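Local coordinates for protein butyrophilin subfamily 1 member A1 (Bos taurus, PDB 4HH8) that probably serves as a membrane receptor in milk-fat droplet secretion and restrains T-cell proliferation, this piece being its extracellular pair of immunoglobulin domains, at residues I18-P23 with E33-L38. The protein carries 1 engineered substitution. Residues are numbered along the deposited sequence; the frame is centred on the assembly and turned at random.
Unlike the reference sequence in segment 18-23: P21 (reference Gln).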
ATOM      1  N   ILE A  18      10.482 -13.970 -14.793  1.00 41.18           N
ATOM      2  CA  ILE A  18      10.055 -12.607 -15.027  1.00 41.87           C
ATOM      3  C   ILE A  18       9.097 -12.125 -13.944  1.00 41.90           C
ATOM      4  O   ILE A  18       8.124 -12.800 -13.646  1.00 42.50           O
ATOM      5  CB  ILE A  18       9.321 -12.493 -16.393  1.00 41.89           C
ATOM      6  CG1 ILE A  18      10.063 -13.269 -17.477  1.00 44.00           C
ATOM      7  CG2 ILE A  18       9.210 -11.010 -16.818  1.00 43.41           C
ATOM      8  CD1 ILE A  18       9.329 -13.299 -18.814  1.00 50.10           C
ATOM      9  N   GLY A  19       9.343 -10.949 -13.373  1.00 42.24           N
ATOM     10  CA  GLY A  19       8.381 -10.352 -12.445  1.00 42.63           C
ATOM     11  C   GLY A  19       7.384  -9.454 -13.172  1.00 43.19           C
ATOM     12  O   GLY A  19       7.500  -9.255 -14.374  1.00 43.74           O
ATOM     13  N   PRO A  20       6.383  -8.916 -12.458  1.00 43.36           N
ATOM     14  CA  PRO A  20       5.402  -8.072 -13.182  1.00 43.72           C
ATOM     15  C   PRO A  20       5.987  -6.762 -13.722  1.00 44.31           C
ATOM     16  O   PRO A  20       6.968  -6.254 -13.165  1.00 44.38           O
ATOM     17  CB  PRO A  20       4.320  -7.774 -12.127  1.00 43.38           C
ATOM     18  CG  PRO A  20       4.681  -8.626 -10.903  1.00 43.05           C
ATOM     19  CD  PRO A  20       6.124  -8.979 -11.006  1.00 42.89           C
ATOM     20  N   PRO A  21       5.376  -6.201 -14.799  1.00 45.46           N
ATOM     21  CA  PRO A  21       5.773  -4.875 -15.335  1.00 46.29           C
ATOM     22  C   PRO A  21       5.793  -3.810 -14.242  1.00 46.60           C
ATOM     23  O   PRO A  21       6.706  -2.964 -14.195  1.00 46.56           O
ATOM     24  CB  PRO A  21       4.646  -4.531 -16.324  1.00 45.91           C
ATOM     25  CG  PRO A  21       3.991  -5.833 -16.668  1.00 46.71           C
ATOM     26  CD  PRO A  21       4.244  -6.797 -15.545  1.00 45.28           C
ATOM     27  N   GLU A  22       4.781  -3.862 -13.371  1.00 46.21           N
ATOM     28  CA  GLU A  22       4.611  -2.843 -12.340  1.00 46.29           C
ATOM     29  C   GLU A  22       4.372  -3.345 -10.900  1.00 45.05           C
ATOM     30  O   GLU A  22       4.169  -4.532 -10.692  1.00 44.91           O
ATOM     31  CB  GLU A  22       3.553  -1.864 -12.796  1.00 46.24           C
ATOM     32  CG  GLU A  22       4.221  -0.584 -13.237  1.00 50.80           C
ATOM     33  CD  GLU A  22       3.770  -0.079 -14.589  1.00 55.23           C
ATOM     34  OE1 GLU A  22       2.543   0.132 -14.788  1.00 57.79           O
ATOM     35  OE2 GLU A  22       4.669   0.150 -15.437  1.00 56.41           O
ATOM     36  N   PRO A  23       4.435  -2.442  -9.899  1.00 44.49           N
ATOM     37  CA  PRO A  23       4.100  -2.829  -8.516  1.00 43.13           C
ATOM     38  C   PRO A  23       2.722  -3.447  -8.440  1.00 41.92           C
ATOM     39  O   PRO A  23       1.857  -3.093  -9.244  1.00 41.30           O
ATOM     40  CB  PRO A  23       4.100  -1.488  -7.775  1.00 43.90           C
ATOM     41  CG  PRO A  23       5.122  -0.638  -8.540  1.00 44.29           C
ATOM     42  CD  PRO A  23       4.926  -1.044  -9.982  1.00 44.67           C
ATOM     43  N   GLU A  33      -1.776 -10.889  -4.523  1.00 33.36           N
ATOM     44  CA  GLU A  33      -1.095 -11.943  -5.245  1.00 33.38           C
ATOM     45  C   GLU A  33       0.138 -11.367  -5.874  1.00 32.06           C
ATOM     46  O   GLU A  33       0.049 -10.348  -6.545  1.00 32.79           O
ATOM     47  CB  GLU A  33      -2.034 -12.567  -6.294  1.00 33.57           C
ATOM     48  CG  GLU A  33      -3.219 -13.321  -5.591  1.00 36.44           C
ATOM     49  CD  GLU A  33      -4.055 -14.187  -6.560  1.00 40.32           C
ATOM     50  OE1 GLU A  33      -3.588 -14.474  -7.669  1.00 40.63           O
ATOM     51  OE2 GLU A  33      -5.201 -14.546  -6.226  1.00 43.34           O
ATOM     52  N   LEU A  34       1.275 -12.024  -5.634  1.00 31.27           N
ATOM     53  CA  LEU A  34       2.584 -11.649  -6.150  1.00 31.38           C
ATOM     54  C   LEU A  34       3.008 -12.641  -7.221  1.00 31.49           C
ATOM     55  O   LEU A  34       3.518 -13.691  -6.908  1.00 32.63           O
ATOM     56  CB  LEU A  34       3.624 -11.648  -5.046  1.00 29.98           C
ATOM     57  CG  LEU A  34       3.596 -10.492  -4.040  1.00 33.61           C
ATOM     58  CD1 LEU A  34       2.184 -10.067  -3.655  1.00 34.24           C
ATOM     59  CD2 LEU A  34       4.391 -10.876  -2.818  1.00 31.83           C
ATOM     60  N   PRO A  35       2.814 -12.297  -8.498  1.00 32.43           N
ATOM     61  CA  PRO A  35       3.041 -13.276  -9.593  1.00 32.77           C
ATOM     62  C   PRO A  35       4.460 -13.234 -10.083  1.00 34.97           C
ATOM     63  O   PRO A  35       5.141 -12.217  -9.940  1.00 36.26           O
ATOM     64  CB  PRO A  35       2.075 -12.820 -10.683  1.00 32.59           C
ATOM     65  CG  PRO A  35       1.774 -11.268 -10.334  1.00 34.58           C
ATOM     66  CD  PRO A  35       2.391 -10.966  -8.979  1.00 30.52           C
ATOM     67  N   CYS A  36       4.942 -14.364 -10.566  1.00 36.29           N
ATOM     68  CA  CYS A  36       6.171 -14.439 -11.330  1.00 37.98           C
ATOM     69  C   CYS A  36       5.980 -15.609 -12.289  1.00 38.80           C
ATOM     70  O   CYS A  36       5.218 -16.545 -11.996  1.00 39.28           O
ATOM     71  CB  CYS A  36       7.379 -14.690 -10.446  1.00 37.13           C
ATOM     72  SG  CYS A  36       7.905 -13.290  -9.480  1.00 41.63           S
ATOM     73  N   ARG A  37       6.651 -15.553 -13.432  1.00 39.87           N
ATOM     74  CA  ARG A  37       6.499 -16.600 -14.442  1.00 40.80           C
ATOM     75  C   ARG A  37       7.826 -16.957 -15.075  1.00 39.65           C
ATOM     76  O   ARG A  37       8.751 -16.141 -15.121  1.00 39.00           O
ATOM     77  CB  ARG A  37       5.443 -16.241 -15.510  1.00 41.41           C
ATOM     78  CG  ARG A  37       5.700 -14.927 -16.245  1.00 47.19           C
ATOM     79  CD  ARG A  37       4.937 -14.763 -17.579  1.00 55.81           C
ATOM     80  NE  ARG A  37       5.543 -13.658 -18.358  1.00 64.29           N
ATOM     81  CZ  ARG A  37       4.954 -12.957 -19.339  1.00 68.10           C
ATOM     82  NH1 ARG A  37       3.697 -13.213 -19.720  1.00 69.91           N
ATOM     83  NH2 ARG A  37       5.631 -11.979 -19.941  1.00 69.19           N
ATOM     84  N   LEU A  38       7.903 -18.196 -15.547  1.00 39.12           N
ATOM     85  CA  LEU A  38       9.044 -18.647 -16.322  1.00 38.52           C
ATOM     86  C   LEU A  38       8.984 -18.101 -17.738  1.00 38.26           C
ATOM     87  O   LEU A  38       7.890 -17.933 -18.283  1.00 38.00           O
ATOM     88  CB  LEU A  38       9.076 -20.181 -16.366  1.00 37.90           C
ATOM     89  CG  LEU A  38       9.551 -20.848 -15.064  1.00 39.05           C
ATOM     90  CD1 LEU A  38       9.643 -22.373 -15.230  1.00 38.58           C
ATOM     91  CD2 LEU A  38      10.883 -20.294 -14.544  1.00 38.15           C
TER
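The I18 methyl CD1 approaches the rim of the R37 guanidinium, close to level with it and 3.8 Å from NE; no atom of I18 lies over a face. The two side chains run alongside each other on one face of the sheet. R37 starts from the crowded position between its backbone N and carbonyl carbon (chi1 57°) and then extends from CG to NE, carrying NE and NH2 past that methyl while the charged end sits at the exposed surface. Beneath them the backbones form one antiparallel hydrogen-bonded pair: I18 N donates almost straight to R37 O (2.8 Å), nearly along the C=O axis, and R37 N returns a bond of 3.1 Å to I18 O in the carbonyl plane. I18 O also receives a CA-H...O contact from C36 CA at 3.4 Å. The pairing stops after I18, as the chain turns from strand 16-18 toward strand 24-27 in the other sheet, the A-to-A' switch of V-set domains. G19 CA passes 4.2 Å from C36 SG, the buried sulfur bonded to C110 between the sheets; a CB on G19 would crowd P20 CD. The P20 ring crosses that of P35 at about a right angle, CG to CD 3.8 Å, and also touches V123. P20 CD lies 3.5 Å from P35 O, where an N-H would be expected. Neither proline can donate, so two backbone bonds give way to apolar packing.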